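PDB 5BY3: BtGH115A from Bacteroides thetaiotaomicron, which acts as a family GH115 4-O-methyl-alpha-glucuronidase, probably hydrolysing glucuronic acid side groups from decorated arabinogalactans. Local coordinates for residues 454-457 with 458-462; 646-649 with 650-653. One frame throughout, in Å; residues are numbered along the deposited sequence.

Contact 1: residues 454-457 with 458-462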
ATOM      1  N   LEU A 454       5.901   8.773 -11.144  1.00 46.25           N
ATOM      2  CA  LEU A 454       6.490   7.455 -11.454  1.00 45.33           C
ATOM      3  C   LEU A 454       7.954   7.496 -12.033  1.00 43.82           C
ATOM      4  O   LEU A 454       8.815   6.656 -11.651  1.00 42.78           O
ATOM      5  CB  LEU A 454       5.543   6.666 -12.382  1.00 41.55           C
ATOM      6  CG  LEU A 454       5.331   5.158 -12.187  1.00 42.12           C
ATOM      7  CD1 LEU A 454       4.939   4.536 -13.497  1.00 40.96           C
ATOM      8  CD2 LEU A 454       6.513   4.368 -11.645  1.00 43.60           C
ATOM      9  N   ASP A 455       8.230   8.454 -12.930  1.00 43.80           N
ATOM     10  CA  ASP A 455       9.557   8.548 -13.568  1.00 45.60           C
ATOM     11  C   ASP A 455      10.647   8.758 -12.527  1.00 44.04           C
ATOM     12  O   ASP A 455      11.702   8.121 -12.609  1.00 47.88           O
ATOM     13  CB  ASP A 455       9.650   9.642 -14.669  1.00 55.36           C
ATOM     14  CG  ASP A 455       8.596   9.491 -15.806  1.00 60.01           C
ATOM     15  OD1 ASP A 455       8.307   8.368 -16.307  1.00 60.52           O
ATOM     16  OD2 ASP A 455       8.056  10.546 -16.207  1.00 64.03           O
ATOM     17  N   LYS A 456      10.387   9.620 -11.541  1.00 44.01           N
ATOM     18  CA  LYS A 456      11.372   9.905 -10.526  1.00 42.95           C
ATOM     19  C   LYS A 456      11.683   8.629  -9.750  1.00 46.62           C
ATOM     20  O   LYS A 456      12.833   8.199  -9.726  1.00 54.43           O
ATOM     21  CB  LYS A 456      10.932  11.031  -9.616  1.00 46.22           C
ATOM     22  CG  LYS A 456      12.050  11.554  -8.706  1.00 46.89           C
ATOM     23  CD  LYS A 456      11.581  12.772  -7.911  1.00 48.17           C
ATOM     24  CE  LYS A 456      12.684  13.336  -7.018  1.00 53.09           C
ATOM     25  NZ  LYS A 456      12.830  12.543  -5.769  1.00 48.37           N
ATOM     26  N   VAL A 457      10.658   7.987  -9.200  1.00 42.64           N
ATOM     27  CA  VAL A 457      10.818   6.721  -8.499  1.00 40.32           C
ATOM     28  C   VAL A 457      11.501   5.700  -9.419  1.00 47.52           C
ATOM     29  O   VAL A 457      12.477   5.062  -8.998  1.00 43.82           O
ATOM     30  CB  VAL A 457       9.466   6.198  -7.942  1.00 40.43           C
ATOM     31  CG1 VAL A 457       9.605   4.800  -7.340  1.00 37.76           C
ATOM     32  CG2 VAL A 457       8.872   7.181  -6.934  1.00 38.26           C
ATOM     33  N   SER A 458      11.022   5.549 -10.663  1.00 48.00           N
ATOM     34  CA  SER A 458      11.723   4.642 -11.611  1.00 54.93           C
ATOM     35  C   SER A 458      13.228   4.926 -11.894  1.00 50.52           C
ATOM     36  O   SER A 458      13.976   3.990 -12.033  1.00 45.17           O
ATOM     37  CB  SER A 458      10.949   4.462 -12.914  1.00 49.21           C
ATOM     38  OG  SER A 458       9.948   3.489 -12.742  1.00 50.54           O
ATOM     39  N   SER A 459      13.649   6.194 -11.968  1.00 54.03           N
ATOM     40  CA  SER A 459      15.054   6.534 -12.289  1.00 59.32           C
ATOM     41  C   SER A 459      15.981   6.156 -11.154  1.00 54.80           C
ATOM     42  O   SER A 459      17.083   5.663 -11.401  1.00 56.28           O
ATOM     43  CB  SER A 459      15.270   8.029 -12.611  1.00 60.17           C
ATOM     44  OG  SER A 459      14.239   8.553 -13.419  1.00 67.31           O
ATOM     45  N   GLU A 460      15.549   6.430  -9.924  1.00 52.60           N
ATOM     46  CA  GLU A 460      16.252   5.978  -8.729  1.00 55.14           C
ATOM     47  C   GLU A 460      15.979   4.484  -8.500  1.00 53.91           C
ATOM     48  O   GLU A 460      14.929   3.925  -8.870  1.00 47.49           O
ATOM     49  CB  GLU A 460      15.760   6.747  -7.488  1.00 62.29           C
ATOM     50  CG  GLU A 460      15.804   8.265  -7.554  1.00 69.56           C
ATOM     51  CD  GLU A 460      14.730   8.961  -6.691  1.00 82.42           C
ATOM     52  OE1 GLU A 460      13.985   8.301  -5.895  1.00 74.92           O
ATOM     53  OE2 GLU A 460      14.624  10.208  -6.826  1.00 79.54           O
ATOM     54  N   GLY A 461      16.869   3.811  -7.811  1.00 61.73           N
ATOM     55  CA  GLY A 461      16.437   2.505  -7.309  1.00 66.85           C
ATOM     56  C   GLY A 461      15.110   2.543  -6.533  1.00 55.71           C
ATOM     57  O   GLY A 461      14.653   3.584  -6.051  1.00 55.44           O
ATOM     58  N   VAL A 462      14.499   1.380  -6.437  1.00 52.02           N
ATOM     59  CA  VAL A 462      13.813   0.935  -5.222  1.00 43.16           C
ATOM     60  C   VAL A 462      14.683   1.226  -4.003  1.00 36.82           C
ATOM     61  O   VAL A 462      14.188   1.747  -3.037  1.00 40.14           O
ATOM     62  CB  VAL A 462      13.503  -0.595  -5.349  1.00 48.07           C
ATOM     63  CG1 VAL A 462      13.715  -1.404  -4.055  1.00 45.86           C
ATOM     64  CG2 VAL A 462      12.098  -0.780  -5.878  1.00 52.21           C
TER
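S458 meets L454 one helical turn back, in the short helix 454-459 beside the TIM barrel. S458 N donates to L454 O at 2.7 Å, nearly straight (169°), and S458 OG lies 3.7 Å from L454 CD2; the hydroxyl itself is hydrogen-bonded to Y415 and K419 of helix 411-423, so this face of the turn is tied to a neighbouring helix, while V457 packs on helix 441-452. S459 grips D455 O twice. Its backbone N reaches that oxygen at 2.8 Å, while OG, placed beside its own backbone N (chi1 -42°), comes in at 2.7 Å from well above the carbonyl plane. E460 closes the last turn with E460 N to K456 O at 3.2 Å, then leaves helical geometry. Its side chain extends past CG to cross that of K456, whose chain is straight until it bends at chi4 (-80°); this bend brings K456 NZ to the syn lone pair of E460 OE2, a 3.1 Å salt bridge. With an alanine here in place of E460 the carboxylate is gone, and the K456 ammonium is likely to be left without this mate and free to turn. G461 follows as the N-cap of helix 462-473. The carbonyls of L454, D455 and K456 are thus taken by backbone N-H groups, that of D455 also by a hydroxyl, and the ion pair joins side chains alone, spanning the same final turn on its outer, more exposed side.

Contact 2: residues 646-649 with 650-653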
ATOM      1  N   GLN A 646      22.090 -24.801  -7.088  1.00 61.14           N
ATOM      2  CA  GLN A 646      21.219 -23.763  -6.571  1.00 61.48           C
ATOM      3  C   GLN A 646      21.587 -22.430  -7.232  1.00 60.47           C
ATOM      4  O   GLN A 646      22.711 -21.937  -7.076  1.00 61.44           O
ATOM      5  CB  GLN A 646      21.380 -23.683  -5.055  1.00 67.50           C
ATOM      6  CG  GLN A 646      20.374 -22.819  -4.326  1.00 77.60           C
ATOM      7  CD  GLN A 646      20.038 -23.380  -2.953  1.00 84.52           C
ATOM      8  OE1 GLN A 646      20.760 -24.237  -2.410  1.00 76.15           O
ATOM      9  NE2 GLN A 646      18.934 -22.901  -2.382  1.00 73.52           N
ATOM     10  N   TRP A 647      20.618 -21.854  -7.946  1.00 58.50           N
ATOM     11  CA  TRP A 647      20.821 -20.685  -8.807  1.00 53.64           C
ATOM     12  C   TRP A 647      19.828 -19.578  -8.543  1.00 55.07           C
ATOM     13  O   TRP A 647      18.716 -19.840  -8.061  1.00 53.65           O
ATOM     14  CB  TRP A 647      20.674 -21.080 -10.270  1.00 59.17           C
ATOM     15  CG  TRP A 647      21.710 -22.055 -10.735  1.00 73.35           C
ATOM     16  CD1 TRP A 647      23.071 -21.888 -10.692  1.00 66.52           C
ATOM     17  CD2 TRP A 647      21.480 -23.342 -11.334  1.00 72.45           C
ATOM     18  NE1 TRP A 647      23.690 -22.992 -11.203  1.00 79.91           N
ATOM     19  CE2 TRP A 647      22.742 -23.898 -11.614  1.00 72.11           C
ATOM     20  CE3 TRP A 647      20.331 -24.075 -11.665  1.00 75.24           C
ATOM     21  CZ2 TRP A 647      22.894 -25.158 -12.200  1.00 63.46           C
ATOM     22  CZ3 TRP A 647      20.484 -25.338 -12.254  1.00 68.05           C
ATOM     23  CH2 TRP A 647      21.758 -25.858 -12.514  1.00 68.84           C
ATOM     24  N   ASN A 648      20.272 -18.355  -8.848  1.00 51.02           N
ATOM     25  CA  ASN A 648      19.456 -17.153  -9.057  1.00 53.06           C
ATOM     26  C   ASN A 648      19.434 -16.893 -10.557  1.00 56.35           C
ATOM     27  O   ASN A 648      20.203 -17.506 -11.307  1.00 56.11           O
ATOM     28  CB  ASN A 648      20.060 -15.952  -8.316  1.00 57.23           C
ATOM     29  CG  ASN A 648      21.551 -15.717  -8.666  1.00 60.85           C
ATOM     30  OD1 ASN A 648      21.905 -15.212  -9.765  1.00 55.60           O
ATOM     31  ND2 ASN A 648      22.434 -16.079  -7.720  1.00 52.69           N
ATOM     32  N   ALA A 649      18.593 -15.978 -11.015  1.00 59.78           N
ATOM     33  CA  ALA A 649      18.406 -15.812 -12.466  1.00 62.20           C
ATOM     34  C   ALA A 649      19.645 -15.389 -13.285  1.00 68.81           C
ATOM     35  O   ALA A 649      19.670 -15.571 -14.510  1.00 71.80           O
ATOM     36  CB  ALA A 649      17.223 -14.893 -12.742  1.00 60.63           C
ATOM     37  N   ALA A 650      20.657 -14.838 -12.606  1.00 69.17           N
ATOM     38  CA  ALA A 650      21.849 -14.278 -13.258  1.00 68.35           C
ATOM     39  C   ALA A 650      23.067 -15.212 -13.230  1.00 72.91           C
ATOM     40  O   ALA A 650      24.063 -14.947 -13.911  1.00 73.69           O
ATOM     41  CB  ALA A 650      22.201 -12.911 -12.672  1.00 61.37           C
ATOM     42  N   GLU A 651      22.984 -16.294 -12.449  1.00 71.06           N
ATOM     43  CA  GLU A 651      23.966 -17.386 -12.510  1.00 66.22           C
ATOM     44  C   GLU A 651      23.870 -18.122 -13.852  1.00 71.07           C
ATOM     45  O   GLU A 651      24.752 -18.910 -14.197  1.00 81.35           O
ATOM     46  CB  GLU A 651      23.821 -18.362 -11.337  1.00 58.67           C
ATOM     47  CG  GLU A 651      24.133 -17.739  -9.986  1.00 64.73           C
ATOM     48  CD  GLU A 651      24.647 -18.725  -8.927  1.00 78.13           C
ATOM     49  OE1 GLU A 651      24.009 -19.773  -8.660  1.00 68.13           O
ATOM     50  OE2 GLU A 651      25.706 -18.435  -8.319  1.00 82.46           O
ATOM     51  N   ALA A 652      22.811 -17.842 -14.610  1.00 69.74           N
ATOM     52  CA  ALA A 652      22.631 -18.383 -15.950  1.00 74.12           C
ATOM     53  C   ALA A 652      23.799 -18.016 -16.858  1.00 79.33           C
ATOM     54  O   ALA A 652      24.392 -16.950 -16.721  1.00 83.63           O
ATOM     55  CB  ALA A 652      21.341 -17.856 -16.539  1.00 71.73           C
ATOM     56  N   LYS A 653      24.139 -18.911 -17.774  1.00 87.16           N
ATOM     57  CA  LYS A 653      25.054 -18.593 -18.871  1.00 88.18           C
ATOM     58  C   LYS A 653      24.227 -17.816 -19.898  1.00 86.92           C
ATOM     59  O   LYS A 653      23.885 -16.660 -19.649  1.00102.60           O
ATOM     60  CB  LYS A 653      25.696 -19.863 -19.472  1.00 86.29           C
ATOM     61  CG  LYS A 653      26.245 -20.896 -18.480  1.00 86.43           C
ATOM     62  CD  LYS A 653      27.212 -20.330 -17.438  1.00 82.90           C
ATOM     63  CE  LYS A 653      27.926 -21.456 -16.711  1.00 82.85           C
ATOM     64  NZ  LYS A 653      28.129 -21.177 -15.264  1.00 85.07           N
TER
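N648 and E651 are the first and last residues of a type I beta turn, with A649 and A650 at its corners; the turn leaves strand 646-647 in the C-terminal antiparallel beta domain, and N648 adds an Asx turn to it. E651 N bonds N648 O at 3.2 Å, coming from well above the carbonyl plane. The asparagine side chain, with CG set between its backbone N and carbonyl carbon (chi1 53°), folds back over the turn: N648 OD1 accepts A650 N at 3.1 Å on an in-plane lone pair, and takes a second, weak bond from E651 N. One amide oxygen thus takes one good and one weak bond from successive backbone N-H groups, which limits rotation of the N648 amide. Packing is tight on the inner side. W647 is buried, its ring stacked on F680 and touching F682 and V771, and its backbone is bonded to V771 of strand 766-772. A649 is buried against L678 and L768, and A652 also rests on L678, with A652 CB 3.5 Å from A649 O. The E651 side chain, extended beyond CG, packs closely too, running back across the N648 amide at about a right angle, with E651 CG 3.3 Å from N648 ND2 and the amide and carboxylate planes turned 41° apart. E651 OE1 ends at the edge of the indole, near its plane, 3.1 Å from W647 CD1. It also faces Q646 O, two acceptors 3.0 Å apart with no bond between them, an encounter likely to be unfavourable if the acid is charged. The looser side belongs to exposed A650, whose methyl merely borders the backbone of A649 and the asparagine amide, with A650 CB 3.7 Å from N648 OD1.

How the contacts relate
Contact 1 and contact 2 belong to different parts of one chain and do not touch: their centres are 26 Å apart and their nearest atoms about 16 Å. Contact 1, its centre about 17 Å from the centre of the chain, sits among helices of the glycoside hydrolase region, whose eight parallel strands make the TIM barrel; contact 2 lies farther out, its centre about 31 Å from the centre of the chain, in the C-terminal antiparallel domain. The nickel ion is held by L404 and D436, neither of which is in either contact. D436 comes between barrel strand 429-433 and helix 441-452, the helix against which V457 of contact 1 packs.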